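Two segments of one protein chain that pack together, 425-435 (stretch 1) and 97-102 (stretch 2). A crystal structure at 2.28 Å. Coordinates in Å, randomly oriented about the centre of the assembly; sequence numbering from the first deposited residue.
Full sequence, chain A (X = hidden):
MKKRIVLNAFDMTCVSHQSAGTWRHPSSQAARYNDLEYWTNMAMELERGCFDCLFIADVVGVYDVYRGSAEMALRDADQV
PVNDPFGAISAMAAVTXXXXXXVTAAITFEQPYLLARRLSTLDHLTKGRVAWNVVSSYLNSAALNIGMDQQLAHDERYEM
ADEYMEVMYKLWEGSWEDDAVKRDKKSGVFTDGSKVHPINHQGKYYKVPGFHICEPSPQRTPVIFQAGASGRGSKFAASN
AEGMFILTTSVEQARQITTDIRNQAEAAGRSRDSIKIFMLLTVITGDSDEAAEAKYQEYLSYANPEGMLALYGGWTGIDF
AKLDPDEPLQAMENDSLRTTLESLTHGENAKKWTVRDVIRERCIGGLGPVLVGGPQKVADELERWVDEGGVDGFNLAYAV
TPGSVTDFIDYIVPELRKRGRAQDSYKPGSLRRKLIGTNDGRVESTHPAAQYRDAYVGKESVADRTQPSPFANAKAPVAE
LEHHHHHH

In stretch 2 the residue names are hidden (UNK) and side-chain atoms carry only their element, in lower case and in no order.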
ATOM      1  N   SER A 425       7.866   3.924  21.334  1.00 33.73           N
ATOM      2  CA  SER A 425       6.933   5.041  21.348  1.00 33.14           C
ATOM      3  C   SER A 425       7.004   5.698  19.976  1.00 32.78           C
ATOM      4  O   SER A 425       7.838   5.348  19.139  1.00 33.77           O
ATOM      5  CB  SER A 425       7.244   6.031  22.475  1.00 29.71           C
ATOM      6  OG  SER A 425       8.387   6.800  22.166  1.00 33.45           O
ATOM      7  N   TYR A 426       6.116   6.650  19.750  1.00 28.61           N
ATOM      8  CA  TYR A 426       5.982   7.274  18.445  1.00 28.87           C
ATOM      9  C   TYR A 426       6.720   8.606  18.385  1.00 30.05           C
ATOM     10  O   TYR A 426       6.713   9.381  19.346  1.00 28.24           O
ATOM     11  CB  TYR A 426       4.513   7.497  18.110  1.00 27.83           C
ATOM     12  CG  TYR A 426       3.754   6.261  17.685  1.00 23.71           C
ATOM     13  CD1 TYR A 426       3.863   5.784  16.390  1.00 20.83           C
ATOM     14  CD2 TYR A 426       2.885   5.605  18.563  1.00 20.21           C
ATOM     15  CE1 TYR A 426       3.148   4.688  15.970  1.00 20.20           C
ATOM     16  CE2 TYR A 426       2.149   4.505  18.153  1.00 19.19           C
ATOM     17  CZ  TYR A 426       2.294   4.054  16.842  1.00 22.58           C
ATOM     18  OH  TYR A 426       1.605   2.975  16.375  1.00 21.54           O
ATOM     19  N   LYS A 427       7.358   8.857  17.251  1.00 27.84           N
ATOM     20  CA  LYS A 427       7.895  10.180  16.960  1.00 29.51           C
ATOM     21  C   LYS A 427       6.734  11.132  16.664  1.00 30.10           C
ATOM     22  O   LYS A 427       5.814  10.765  15.923  1.00 25.99           O
ATOM     23  CB  LYS A 427       8.858  10.069  15.769  1.00 30.21           C
ATOM     24  CG  LYS A 427       9.631  11.322  15.409  1.00 36.31           C
ATOM     25  CD  LYS A 427      10.596  11.042  14.246  1.00 38.81           C
ATOM     26  CE  LYS A 427      11.331  12.304  13.793  1.00 46.30           C
ATOM     27  NZ  LYS A 427      12.220  12.049  12.619  1.00 45.92           N
ATOM     28  N   PRO A 428       6.703  12.327  17.249  1.00 31.28           N
ATOM     29  CA  PRO A 428       5.583  13.230  16.985  1.00 30.71           C
ATOM     30  C   PRO A 428       5.560  13.693  15.537  1.00 31.15           C
ATOM     31  O   PRO A 428       6.575  13.709  14.835  1.00 27.67           O
ATOM     32  CB  PRO A 428       5.834  14.406  17.943  1.00 34.80           C
ATOM     33  CG  PRO A 428       7.288  14.364  18.225  1.00 32.86           C
ATOM     34  CD  PRO A 428       7.645  12.899  18.227  1.00 33.86           C
ATOM     35  N   GLY A 429       4.363  14.057  15.093  1.00 29.53           N
ATOM     36  CA  GLY A 429       4.152  14.705  13.814  1.00 24.82           C
ATOM     37  C   GLY A 429       3.420  13.819  12.822  1.00 25.10           C
ATOM     38  O   GLY A 429       2.928  12.730  13.135  1.00 23.25           O
ATOM     39  N   SER A 430       3.372  14.312  11.593  1.00 26.29           N
ATOM     40  CA  SER A 430       2.664  13.650  10.518  1.00 23.94           C
ATOM     41  C   SER A 430       3.319  12.307  10.178  1.00 24.13           C
ATOM     42  O   SER A 430       4.444  12.002  10.580  1.00 25.82           O
ATOM     43  CB  SER A 430       2.636  14.550   9.287  1.00 23.81           C
ATOM     44  OG  SER A 430       3.958  14.754   8.800  1.00 26.08           O
ATOM     45  N   LEU A 431       2.585  11.506   9.408  1.00 24.06           N
ATOM     46  CA  LEU A 431       3.121  10.235   8.934  1.00 25.71           C
ATOM     47  C   LEU A 431       4.414  10.442   8.150  1.00 26.52           C
ATOM     48  O   LEU A 431       5.381   9.686   8.319  1.00 26.96           O
ATOM     49  CB  LEU A 431       2.072   9.514   8.081  1.00 20.06           C
ATOM     50  CG  LEU A 431       2.485   8.144   7.521  1.00 26.69           C
ATOM     51  CD1 LEU A 431       2.902   7.207   8.648  1.00 23.91           C
ATOM     52  CD2 LEU A 431       1.346   7.535   6.716  1.00 24.71           C
ATOM     53  N   ARG A 432       4.467  11.476   7.305  1.00 23.65           N
ATOM     54  CA  ARG A 432       5.702  11.739   6.576  1.00 26.80           C
ATOM     55  C   ARG A 432       6.839  12.088   7.526  1.00 26.61           C
ATOM     56  O   ARG A 432       7.986  11.689   7.304  1.00 23.62           O
ATOM     57  CB  ARG A 432       5.515  12.859   5.550  1.00 25.29           C
ATOM     58  CG  ARG A 432       6.807  13.100   4.777  1.00 26.28           C
ATOM     59  CD  ARG A 432       6.666  14.045   3.589  1.00 26.69           C
ATOM     60  NE  ARG A 432       5.850  13.494   2.514  1.00 26.70           N
ATOM     61  CZ  ARG A 432       4.642  13.954   2.212  1.00 23.58           C
ATOM     62  NH1 ARG A 432       3.954  13.416   1.224  1.00 24.63           N
ATOM     63  NH2 ARG A 432       4.138  14.968   2.899  1.00 21.79           N
ATOM     64  N   ARG A 433       6.545  12.844   8.588  1.00 27.98           N
ATOM     65  CA  ARG A 433       7.593  13.152   9.553  1.00 27.77           C
ATOM     66  C   ARG A 433       8.078  11.883  10.241  1.00 29.33           C
ATOM     67  O   ARG A 433       9.285  11.683  10.413  1.00 27.65           O
ATOM     68  CB  ARG A 433       7.100  14.170  10.578  1.00 24.72           C
ATOM     69  CG  ARG A 433       8.200  14.678  11.489  1.00 29.76           C
ATOM     70  CD  ARG A 433       7.762  15.879  12.311  1.00 32.32           C
ATOM     71  NE  ARG A 433       8.915  16.538  12.920  1.00 36.96           N
ATOM     72  CZ  ARG A 433       9.521  16.128  14.030  1.00 41.49           C
ATOM     73  NH1 ARG A 433       9.088  15.051  14.681  1.00 40.85           N
ATOM     74  NH2 ARG A 433      10.572  16.796  14.493  1.00 45.10           N
ATOM     75  N   LYS A 434       7.150  10.994  10.601  1.00 26.55           N
ATOM     76  CA  LYS A 434       7.528   9.738  11.243  1.00 27.71           C
ATOM     77  C   LYS A 434       8.348   8.841  10.315  1.00 29.50           C
ATOM     78  O   LYS A 434       9.324   8.222  10.755  1.00 29.74           O
ATOM     79  CB  LYS A 434       6.274   9.008  11.723  1.00 22.27           C
ATOM     80  CG  LYS A 434       5.575   9.642  12.915  1.00 25.41           C
ATOM     81  CD  LYS A 434       4.059   9.383  12.849  1.00 25.84           C
ATOM     82  CE  LYS A 434       3.411   9.375  14.232  1.00 23.26           C
ATOM     83  NZ  LYS A 434       3.340  10.698  14.904  1.00 24.70           N
ATOM     84  N   LEU A 435       7.967   8.741   9.033  1.00 26.76           N
ATOM     85  CA  LEU A 435       8.596   7.760   8.144  1.00 30.16           C
ATOM     86  C   LEU A 435       9.784   8.326   7.370  1.00 31.65           C
ATOM     87  O   LEU A 435      10.847   7.694   7.306  1.00 33.99           O
ATOM     88  CB  LEU A 435       7.576   7.200   7.149  1.00 29.09           C
ATOM     89  CG  LEU A 435       6.538   6.234   7.703  1.00 35.72           C
ATOM     90  CD1 LEU A 435       5.637   5.715   6.582  1.00 34.64           C
ATOM     91  CD2 LEU A 435       7.221   5.077   8.406  1.00 35.67           C
ATOM     92  N   UNK A  97      -3.969   7.842  17.786  1.00 25.08           N
ATOM     93  CA  UNK A  97      -3.240   9.093  17.810  1.00 26.55           C
ATOM     94  C   UNK A  97      -2.107   9.155  16.792  1.00 28.38           C
ATOM     95  O   UNK A  97      -1.833  10.235  16.270  1.00 25.87           O
ATOM     96  c   UNK A  97      -2.114  10.704  19.452  1.00 42.07           C
ATOM     97  o   UNK A  97      -1.661   9.905  21.653  1.00 49.61           O
ATOM     98  o   UNK A  97      -0.939  11.926  21.119  1.00 43.85           O
ATOM     99  c   UNK A  97      -2.679   9.321  19.222  1.00 25.78           C
ATOM    100  c   UNK A  97      -1.530  10.858  20.843  1.00 45.12           C
ATOM    101  N   UNK A  98      -1.479   8.022  16.458  1.00 22.04           N
ATOM    102  CA  UNK A  98      -0.200   8.030  15.754  1.00 20.87           C
ATOM    103  C   UNK A  98      -0.106   7.085  14.556  1.00 22.21           C
ATOM    104  O   UNK A  98       0.629   7.379  13.607  1.00 22.00           O
ATOM    105  n   UNK A  98       1.732   9.996  17.310  1.00 26.52           N
ATOM    106  c   UNK A  98       1.241   8.770  17.706  1.00 26.25           C
ATOM    107  n   UNK A  98       1.541  10.078  19.445  1.00 26.53           N
ATOM    108  c   UNK A  98       0.921   7.677  16.736  1.00 23.06           C
ATOM    109  c   UNK A  98       1.903  10.764  18.373  1.00 25.16           C
ATOM    110  c   UNK A  98       1.128   8.826  19.056  1.00 26.86           C
ATOM    111  N   UNK A  99      -0.792   5.934  14.584  1.00 18.45           N
ATOM    112  CA  UNK A  99      -0.643   4.981  13.489  1.00 20.99           C
ATOM    113  C   UNK A  99      -1.101   5.627  12.181  1.00 20.72           C
ATOM    114  O   UNK A  99      -2.071   6.397  12.146  1.00 21.90           O
ATOM    115  c   UNK A  99      -1.406   3.673  13.785  1.00 21.13           C
ATOM    116  c   UNK A  99      -1.051   2.592  12.768  1.00 19.51           C
ATOM    117  c   UNK A  99      -2.910   3.900  13.791  1.00 20.46           C
ATOM    118  N   UNK A 100      -0.375   5.346  11.091  1.00 22.97           N
ATOM    119  CA  UNK A 100      -0.758   5.854   9.789  1.00 20.64           C
ATOM    120  C   UNK A 100      -1.737   4.926   9.071  1.00 23.03           C
ATOM    121  O   UNK A 100      -1.918   3.770   9.443  1.00 25.00           O
ATOM    122  N   UNK A 101      -2.375   5.453   8.021  1.00 19.82           N
ATOM    123  CA  UNK A 101      -3.324   4.684   7.220  1.00 22.61           C
ATOM    124  C   UNK A 101      -2.923   4.807   5.758  1.00 23.32           C
ATOM    125  O   UNK A 101      -2.996   5.897   5.183  1.00 22.58           O
ATOM    126  c   UNK A 101      -5.781   3.925  10.877  1.00 17.14           C
ATOM    127  c   UNK A 101      -5.161   5.157   8.884  1.00 20.07           C
ATOM    128  c   UNK A 101      -5.547   6.320  10.954  1.00 20.55           C
ATOM    129  c   UNK A 101      -5.440   3.955   9.534  1.00 20.53           C
ATOM    130  c   UNK A 101      -4.764   5.158   7.445  1.00 17.70           C
ATOM    131  c   UNK A 101      -5.850   5.094  11.587  1.00 16.00           C
ATOM    132  c   UNK A 101      -5.205   6.341   9.611  1.00 17.72           C
ATOM    133  N   UNK A 102      -2.471   3.699   5.178  1.00 19.24           N
ATOM    134  CA  UNK A 102      -2.196   3.645   3.761  1.00 22.58           C
ATOM    135  C   UNK A 102      -3.443   3.214   3.023  1.00 22.67           C
ATOM    136  O   UNK A 102      -3.966   2.121   3.257  1.00 21.73           O
TER
HETATM  137  O   HOH W   1       0.259  11.881  15.059  1.00 28.84           O

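Position 97 carries five side-chain atoms: a chain of three carbons, the third bonded to two oxygens. A terminal carboxylate on a three-carbon chain is glutamate, so the residue is Glu97. The chain is extended, with chi1 at -169° and chi2 at -178°, and its CA-to-CB bond points sideways; the nearest approach to stretch 1 is Glu97 CB to Tyr426 CD2, 6.7 Å. The backbone is more useful here, because Glu97 O accepts a hydrogen bond from water 1 at 2.9 Å.

Position 98 has six side-chain atoms, one carbon followed by a five-membered ring of three carbons and two nitrogens. Its CB lies 3.3 Å from the centroid of the Tyr426 ring and only 13° off the ring normal, hence over the face. One ring nitrogen, bonded to the ring carbon that joins CB, is 3.0 Å from Lys434 NZ. Two nitrogens in a five-membered ring identify histidine, and that nitrogen is ND1 of His98. Lys434 NZ approaches at the edge of the imidazole, near its plane, as expected for donation to an in-plane nitrogen lone pair; ND1 therefore acts as acceptor.

Position 99 shows three carbons, one attached to CA and carrying the other two. This beta-branched, purely aliphatic pattern is valine. Although the CA-to-CB bond of Val99 points away overall, its CB still lies 4.0 Å from Tyr426 OH.

Position 100 has no side-chain atoms and is glycine. Its CA is 4.1 Å from Leu431 CD1, and an ideally placed CB would come to 2.7 Å from that same methyl, a clash. The bare backbone of Gly100 thus leaves room for Leu431, whose CA-to-CB bond points toward stretch 2.

Position 101 carries one carbon and then a ring of six carbons, without a hydroxyl oxygen: phenylalanine. The CA-to-CB bond of Phe101 points away; the side chain comes no nearer than Phe101 CB to Leu431 CD2, 6.6 Å, and the ring lies farther off. The backbone N of Phe101 makes a marginal approach of 4.5 Å to Leu431 CD2.

Position 102, again without side-chain atoms, is glycine. An ideal CB on Gly102 would find nothing of stretch 1 within 5.5 Å, so this contact gives no steric reason for its absence.

The contact, which buries 321 Å² in total, centres on Tyr426 and His98. Their ring planes are 22° apart, but the centroids are separated by 4.9 Å and the rings barely overlap. Each CB instead sits over the other ring: the counterpart of the His98 CB contact places Tyr426 CB 3.7 Å from the imidazole centroid, 19° off its normal. Lys434 adds the polar anchor. Its NZ donates to Lys427 O and Gly429 O, both at 2.7 Å, as well as to His98 ND1, so one ammonium group ties the loop before the helix to stretch 2. A weak bond from Lys434 NZ to water 1, at 3.3 Å, extends the network to Glu97 O. Beyond this polar site, Leu431 packs against Gly100.

Stretch 2 97-102: EHVGFG
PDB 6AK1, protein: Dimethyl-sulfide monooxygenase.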